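Local coordinates for RNA-binding protein RMD9, mitochondrial (Saccharomyces cerevisiae S288C, PDB 7A9X) that binds the dodecameric element in the 3'-UTRs of yeast mitochondrial mRNAs and takes part in their processing or stability, at residues A[373-376]-A[377-380]; A[383-386]-A[387-391]; A[391-394]-A[395-399]. One frame throughout, in Å; residues are numbered along the deposited sequence.

Contact 1: A[373-376]-A[377-380]; sequences ENYI and NDNI
Ile376 and Asn377 stand next to each other at the two middle positions of a type I beta turn that runs from Tyr375 to Asp378. The turn joins helix 357-374 to helix 379-396, the pair probably forming PPR6. Their side chains lie alongside each other, pointing the same way, and Ile376 CG2 touches the amide at Asn377 ND2, 3.7 Å away. With CG1 anti to the backbone N (chi1 -178°), CG2 falls between the backbone N and the carbonyl carbon and is the branch nearer that amide nitrogen. An asparagine suits the third turn position, where a short polar side chain can remain at the surface; the isoleucine also meets Ile413 of a nearby loop.

Tyr375, the first residue to leave helical geometry, starts the turn. Its carbonyl O accepts from Asp378 N at 3.3 Å, a fairly straight bond (N-H...O 157°), although the donor stands well above the carbonyl plane. Trp414 NE1 is a second donor to this O. CB of Tyr375 packs 3.6 Å from Asp378 O, while the ring carbon CD1 comes within 4.2 Å of Asp378 CB. Asn374 ND2 lies over one face of the ring, and Phe371 meets it obliquely.

Asp378 is the N-cap of the next helix: OD1 takes a weak bond from Ile380 N at 3.2 Å, and OD2 accepts from Asn381 ND2. The chemistry implies a reversal closed chiefly by backbone bonding, with the aspartate's negative charge placed where it would probably favour the start of the following helix.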
loop_
_atom_site.group_PDB
_atom_site.type_symbol
_atom_site.label_atom_id
_atom_site.label_comp_id
_atom_site.label_asym_id
_atom_site.label_seq_id
_atom_site.Cartn_x
_atom_site.Cartn_y
_atom_site.Cartn_z
ATOM N N GLU A 373 7.341 -2.971 19.834
ATOM C CA GLU A 373 8.783 -2.791 19.952
ATOM C C GLU A 373 9.134 -2.104 21.264
ATOM O O GLU A 373 10.132 -2.451 21.904
ATOM C CB GLU A 373 9.327 -1.989 18.770
ATOM C CG GLU A 373 9.327 -2.744 17.456
ATOM C CD GLU A 373 9.957 -1.948 16.335
ATOM O OE1 GLU A 373 10.528 -0.874 16.619
ATOM O OE2 GLU A 373 9.881 -2.397 15.172
ATOM N N ASN A 374 8.311 -1.141 21.681
ATOM C CA ASN A 374 8.550 -0.443 22.938
ATOM C C ASN A 374 8.343 -1.373 24.130
ATOM O O ASN A 374 9.174 -1.421 25.045
ATOM C CB ASN A 374 7.633 0.778 23.029
ATOM C CG ASN A 374 7.914 1.629 24.249
ATOM O OD1 ASN A 374 8.931 2.317 24.313
ATOM N ND2 ASN A 374 7.007 1.597 25.220
ATOM N N TYR A 375 7.246 -2.129 24.134
ATOM C CA TYR A 375 6.929 -3.045 25.227
ATOM C C TYR A 375 7.379 -4.471 24.935
ATOM O O TYR A 375 6.730 -5.434 25.351
ATOM C CB TYR A 375 5.435 -2.997 25.531
ATOM C CG TYR A 375 4.996 -1.694 26.160
ATOM C CD1 TYR A 375 5.272 -1.419 27.497
ATOM C CD2 TYR A 375 4.315 -0.736 25.418
ATOM C CE1 TYR A 375 4.878 -0.230 28.079
ATOM C CE2 TYR A 375 3.916 0.457 25.991
ATOM C CZ TYR A 375 4.201 0.705 27.322
ATOM O OH TYR A 375 3.808 1.891 27.899
ATOM N N ILE A 376 8.505 -4.622 24.232
ATOM C CA ILE A 376 8.984 -5.946 23.836
ATOM C C ILE A 376 9.300 -6.805 25.055
ATOM O O ILE A 376 9.115 -8.028 25.027
ATOM C CB ILE A 376 10.208 -5.804 22.903
ATOM C CG1 ILE A 376 10.707 -7.174 22.440
ATOM C CG2 ILE A 376 11.331 -5.029 23.587
ATOM C CD1 ILE A 376 11.866 -7.110 21.479
ATOM N N ASN A 377 9.760 -6.189 26.144
ATOM C CA ASN A 377 10.147 -6.913 27.348
ATOM C C ASN A 377 9.274 -6.531 28.540
ATOM O O ASN A 377 9.730 -6.565 29.684
ATOM C CB ASN A 377 11.622 -6.672 27.666
ATOM C CG ASN A 377 12.545 -7.187 26.578
ATOM O OD1 ASN A 377 12.353 -8.286 26.056
ATOM N ND2 ASN A 377 13.548 -6.390 26.222
ATOM N N ASP A 378 8.012 -6.176 28.289
ATOM C CA ASP A 378 7.134 -5.724 29.372
ATOM C C ASP A 378 5.676 -5.920 28.932
ATOM O O ASP A 378 5.039 -4.989 28.444
ATOM C CB ASP A 378 7.408 -4.279 29.735
ATOM C CG ASP A 378 6.680 -3.843 30.995
ATOM O OD1 ASP A 378 5.916 -4.653 31.563
ATOM O OD2 ASP A 378 6.877 -2.684 31.418
ATOM N N ASN A 379 5.167 -7.138 29.134
ATOM C CA ASN A 379 3.762 -7.418 28.865
ATOM C C ASN A 379 2.844 -6.997 30.006
ATOM O O ASN A 379 1.622 -7.030 29.837
ATOM C CB ASN A 379 3.564 -8.909 28.578
ATOM C CG ASN A 379 3.952 -9.787 29.752
ATOM O OD1 ASN A 379 4.970 -9.558 30.403
ATOM N ND2 ASN A 379 3.135 -10.797 30.030
ATOM N N ILE A 380 3.398 -6.604 31.153
ATOM C CA ILE A 380 2.569 -6.208 32.290
ATOM C C ILE A 380 2.112 -4.763 32.147
ATOM O O ILE A 380 0.912 -4.465 32.178
ATOM C CB ILE A 380 3.327 -6.432 33.610
ATOM C CG1 ILE A 380 3.580 -7.928 33.821
ATOM C CG2 ILE A 380 2.547 -5.840 34.768
ATOM C CD1 ILE A 380 4.366 -8.250 35.069
#

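Contact 2: A[383-386]-A[387-391]; sequences FRKL and QEIIT
Gln387 lies one turn beyond Phe383 on helix 379-396, probably the second helix of an alpha-alpha pentatricopeptide hairpin, and its side chain runs back along the helix to the phenylalanine. CB is 3.6 Å from Arg384 O. CG, turned to the side of the backbone N (chi1 -66°) and so opposite the carbonyl carbon, rests 3.4 Å from Phe383 O, the carbonyl to which Gln387 N donates. From there the extended chain carries CD over one face of the Phe383 ring. At the tip, OE1 turns to the backbone near Arg384 CA, whereas NE2 approaches the ring at CE2, 3.2 Å away. The amide and ring planes are 53° apart, so the amide does not lie flat on the ring. A long polar side chain suits this exposed position, since its methylenes follow the backbone and its amide carbon lies over the ring face while NE2 closes on the CE2 and CZ side.

Around the helix, Lys385 and Glu388 point the same way in a long salt bridge, NZ to OE2 3.7 Å, and the lysine has a weak ion pair with Asp338 as well. The aliphatic residues occupy the buried side: Leu386 CD2 meets Ile389 CD1 at 4.4 Å, with Phe371 and Met407 of neighbouring helices packed against Leu386. Farther along, Thr391 OG1 donates to Gln387 O at 3.1 Å, from the opposite face of that carbonyl to Thr391 N.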
loop_
_atom_site.group_PDB
_atom_site.type_symbol
_atom_site.label_atom_id
_atom_site.label_comp_id
_atom_site.label_asym_id
_atom_site.label_seq_id
_atom_site.Cartn_x
_atom_site.Cartn_y
_atom_site.Cartn_z
ATOM N N PHE A 383 0.111 -4.541 28.783
ATOM C CA PHE A 383 -1.289 -4.957 28.792
ATOM C C PHE A 383 -2.184 -3.875 29.382
ATOM O O PHE A 383 -3.304 -3.661 28.906
ATOM C CB PHE A 383 -1.447 -6.267 29.564
ATOM C CG PHE A 383 -2.859 -6.783 29.606
ATOM C CD1 PHE A 383 -3.527 -7.119 28.436
ATOM C CD2 PHE A 383 -3.515 -6.949 30.816
ATOM C CE1 PHE A 383 -4.827 -7.599 28.474
ATOM C CE2 PHE A 383 -4.811 -7.430 30.859
ATOM C CZ PHE A 383 -5.469 -7.755 29.687
ATOM N N ARG A 384 -1.708 -3.183 30.420
ATOM C CA ARG A 384 -2.464 -2.053 30.947
ATOM C C ARG A 384 -2.545 -0.926 29.924
ATOM O O ARG A 384 -3.588 -0.277 29.786
ATOM C CB ARG A 384 -1.839 -1.567 32.256
ATOM C CG ARG A 384 -2.266 -0.169 32.677
ATOM C CD ARG A 384 -2.031 0.082 34.163
ATOM N NE ARG A 384 -0.786 -0.507 34.650
ATOM C CZ ARG A 384 0.411 0.056 34.525
ATOM N NH1 ARG A 384 1.483 -0.558 35.006
ATOM N NH2 ARG A 384 0.538 1.225 33.915
ATOM N N LYS A 385 -1.459 -0.693 29.180
ATOM C CA LYS A 385 -1.486 0.345 28.153
ATOM C C LYS A 385 -2.405 -0.035 26.999
ATOM O O LYS A 385 -3.061 0.839 26.421
ATOM C CB LYS A 385 -0.071 0.618 27.641
ATOM C CG LYS A 385 0.073 1.917 26.859
ATOM C CD LYS A 385 -0.078 3.133 27.762
ATOM C CE LYS A 385 0.138 4.428 26.991
ATOM N NZ LYS A 385 0.105 5.625 27.881
ATOM N N LEU A 386 -2.470 -1.324 26.653
ATOM C CA LEU A 386 -3.391 -1.766 25.608
ATOM C C LEU A 386 -4.838 -1.494 25.994
ATOM O O LEU A 386 -5.643 -1.074 25.155
ATOM C CB LEU A 386 -3.192 -3.254 25.318
ATOM C CG LEU A 386 -1.980 -3.658 24.479
ATOM C CD1 LEU A 386 -1.871 -5.171 24.410
ATOM C CD2 LEU A 386 -2.074 -3.062 23.083
ATOM N N GLN A 387 -5.190 -1.735 27.261
ATOM C CA GLN A 387 -6.552 -1.471 27.714
ATOM C C GLN A 387 -6.898 0.005 27.583
ATOM O O GLN A 387 -8.021 0.356 27.203
ATOM C CB GLN A 387 -6.726 -1.939 29.158
ATOM C CG GLN A 387 -6.623 -3.442 29.339
ATOM C CD GLN A 387 -6.666 -3.854 30.797
ATOM O OE1 GLN A 387 -6.373 -3.056 31.688
ATOM N NE2 GLN A 387 -7.037 -5.104 31.048
ATOM N N GLU A 388 -5.945 0.884 27.894
ATOM C CA GLU A 388 -6.163 2.312 27.690
ATOM C C GLU A 388 -6.340 2.629 26.210
ATOM O O GLU A 388 -7.164 3.474 25.842
ATOM C CB GLU A 388 -4.997 3.103 28.283
ATOM C CG GLU A 388 -5.047 4.601 28.022
ATOM C CD GLU A 388 -3.823 5.328 28.556
ATOM O OE1 GLU A 388 -3.182 4.813 29.496
ATOM O OE2 GLU A 388 -3.499 6.414 28.030
ATOM N N ILE A 389 -5.579 1.950 25.348
ATOM C CA ILE A 389 -5.714 2.142 23.908
ATOM C C ILE A 389 -7.072 1.642 23.427
ATOM O O ILE A 389 -7.727 2.284 22.596
ATOM C CB ILE A 389 -4.551 1.443 23.179
ATOM C CG1 ILE A 389 -3.221 2.110 23.544
ATOM C CG2 ILE A 389 -4.766 1.457 21.674
ATOM C CD1 ILE A 389 -2.001 1.355 23.066
ATOM N N ILE A 390 -7.520 0.495 23.942
ATOM C CA ILE A 390 -8.810 -0.056 23.535
ATOM C C ILE A 390 -9.947 0.849 23.996
ATOM O O ILE A 390 -10.917 1.078 23.262
ATOM C CB ILE A 390 -8.966 -1.489 24.077
ATOM C CG1 ILE A 390 -7.970 -2.423 23.392
ATOM C CG2 ILE A 390 -10.389 -1.988 23.884
ATOM C CD1 ILE A 390 -7.857 -3.781 24.048
ATOM N N THR A 391 -9.844 1.379 25.216
ATOM C CA THR A 391 -10.860 2.299 25.717
ATOM C C THR A 391 -10.915 3.570 24.877
ATOM O O THR A 391 -12.000 4.040 24.517
ATOM C CB THR A 391 -10.584 2.631 27.186
ATOM O OG1 THR A 391 -10.766 1.454 27.984
ATOM C CG2 THR A 391 -11.518 3.725 27.686
#

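Contact 3: A[391-394]-A[395-399]; sequences TFYS and GVKKI
Tyr393 O receives two backbone donors, Val396 N and Lys397 N, each at 3.3 Å and both from the same face of the carbonyl plane. The bond from Lys397 N is the straighter, at 164°; Val396 N stands well above the plane and shares itself with Phe392 O through a weak bond. Gly395 N pairs with Thr391 O in the same i to i-4 pattern as Lys397 N with Tyr393 O; the weak link is Val396 N to Phe392 O.

The side chains close round this fading end. Val396 CG2 sits over one face of the Phe392 ring in a CH-pi contact, 4.1 Å from the ring centroid, displaced toward the rim near CZ. A beta-branched residue fits here because one methyl can meet the ring while the residue also packs on Val348. Ile399 folds back from the loop, bringing CG1 to the edge of the Tyr393 ring, 4.0 Å from CD2, and CD1 against Ser394 OG, whose hydrogen bond goes to Ile390 O. Lys397 runs beside Tyr393; bent at both chi3 and chi4, it delivers NZ to Lys398 O at 2.6 Å and to a salt bridge with Asp400. The same carboxylate accepts from Tyr393 OH, which also bonds Asn364, while Phe403 stacks on the ring. The arrangement is that of a helix C-terminus fraying into a short linker, here joining the second helix of one probable pentatricopeptide hairpin to helix 401-410.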
loop_
_atom_site.group_PDB
_atom_site.type_symbol
_atom_site.label_atom_id
_atom_site.label_comp_id
_atom_site.label_asym_id
_atom_site.label_seq_id
_atom_site.Cartn_x
_atom_site.Cartn_y
_atom_site.Cartn_z
ATOM N N THR A 391 -9.844 1.379 25.216
ATOM C CA THR A 391 -10.860 2.299 25.717
ATOM C C THR A 391 -10.915 3.570 24.877
ATOM O O THR A 391 -12.000 4.040 24.517
ATOM C CB THR A 391 -10.584 2.631 27.186
ATOM O OG1 THR A 391 -10.766 1.454 27.984
ATOM C CG2 THR A 391 -11.518 3.725 27.686
ATOM N N PHE A 392 -9.752 4.136 24.547
ATOM C CA PHE A 392 -9.730 5.340 23.722
ATOM C C PHE A 392 -10.291 5.064 22.333
ATOM O O PHE A 392 -11.084 5.852 21.802
ATOM C CB PHE A 392 -8.309 5.890 23.614
ATOM C CG PHE A 392 -8.126 6.836 22.464
ATOM C CD1 PHE A 392 -8.490 8.167 22.582
ATOM C CD2 PHE A 392 -7.610 6.388 21.255
ATOM C CE1 PHE A 392 -8.335 9.036 21.523
ATOM C CE2 PHE A 392 -7.454 7.250 20.191
ATOM C CZ PHE A 392 -7.816 8.578 20.324
ATOM N N TYR A 393 -9.865 3.959 21.715
ATOM C CA TYR A 393 -10.324 3.636 20.369
ATOM C C TYR A 393 -11.825 3.375 20.343
ATOM O O TYR A 393 -12.501 3.737 19.372
ATOM C CB TYR A 393 -9.548 2.428 19.837
ATOM C CG TYR A 393 -9.519 2.302 18.330
ATOM C CD1 TYR A 393 -8.621 3.041 17.569
ATOM C CD2 TYR A 393 -10.376 1.429 17.668
ATOM C CE1 TYR A 393 -8.585 2.924 16.189
ATOM C CE2 TYR A 393 -10.345 1.303 16.290
ATOM C CZ TYR A 393 -9.450 2.053 15.556
ATOM O OH TYR A 393 -9.422 1.927 14.186
ATOM N N SER A 394 -12.365 2.764 21.400
ATOM C CA SER A 394 -13.811 2.581 21.486
ATOM C C SER A 394 -14.529 3.922 21.571
ATOM O O SER A 394 -15.606 4.095 20.988
ATOM C CB SER A 394 -14.159 1.712 22.695
ATOM O OG SER A 394 -13.539 0.441 22.615
ATOM N N GLY A 395 -13.949 4.884 22.290
ATOM C CA GLY A 395 -14.577 6.184 22.442
ATOM C C GLY A 395 -14.645 6.995 21.165
ATOM O O GLY A 395 -15.432 7.942 21.088
ATOM N N VAL A 396 -13.840 6.646 20.166
ATOM C CA VAL A 396 -13.836 7.374 18.903
ATOM C C VAL A 396 -14.814 6.765 17.907
ATOM O O VAL A 396 -15.565 7.487 17.248
ATOM C CB VAL A 396 -12.404 7.417 18.331
ATOM C CG1 VAL A 396 -12.381 8.156 17.002
ATOM C CG2 VAL A 396 -11.456 8.064 19.328
ATOM N N LYS A 397 -14.828 5.439 17.791
ATOM C CA LYS A 397 -15.645 4.762 16.795
ATOM C C LYS A 397 -15.856 3.322 17.234
ATOM O O LYS A 397 -15.235 2.844 18.185
ATOM C CB LYS A 397 -14.987 4.812 15.413
ATOM C CG LYS A 397 -13.601 4.181 15.382
ATOM C CD LYS A 397 -12.970 4.264 14.002
ATOM C CE LYS A 397 -13.660 3.343 13.006
ATOM N NZ LYS A 397 -13.446 1.904 13.322
ATOM N N LYS A 398 -16.750 2.637 16.524
ATOM C CA LYS A 398 -16.868 1.195 16.684
ATOM C C LYS A 398 -15.587 0.527 16.208
ATOM O O LYS A 398 -15.013 0.911 15.186
ATOM C CB LYS A 398 -18.069 0.660 15.901
ATOM C CG LYS A 398 -19.419 0.986 16.521
ATOM C CD LYS A 398 -20.558 0.354 15.733
ATOM C CE LYS A 398 -21.906 0.657 16.369
ATOM N NZ LYS A 398 -23.029 0.005 15.640
ATOM N N ILE A 399 -15.130 -0.471 16.963
ATOM C CA ILE A 399 -13.850 -1.097 16.658
ATOM C C ILE A 399 -13.977 -1.927 15.389
ATOM O O ILE A 399 -14.936 -2.689 15.213
ATOM C CB ILE A 399 -13.365 -1.947 17.841
ATOM C CG1 ILE A 399 -13.180 -1.069 19.081
ATOM C CG2 ILE A 399 -12.058 -2.638 17.495
ATOM C CD1 ILE A 399 -12.623 -1.809 20.275
#

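How the contacts relate
Contact 1 spans the turn from helix 357-374 into helix 379-396, contact 2 lies within that helix, and contact 3 runs off its end. Contact 1 is a surface turn, where backbone polar groups and an aspartate cap do most of the work. Contacts 2 and 3 are partly buried: the former sets an aliphatic inner side against polar and charged outer residues, the latter combines aromatic packing with a polar cluster of Tyr393 OH and Lys397 NZ on Asp400. Tyr375 OH packs against Lys385 CG at 3.9 Å, joining contacts 1 and 2, while contacts 2 and 3 share Thr391 and meet where Ile390 CG2 touches Ile399 CD1. Contacts 1 and 3, with centres about 23 Å apart, do not touch.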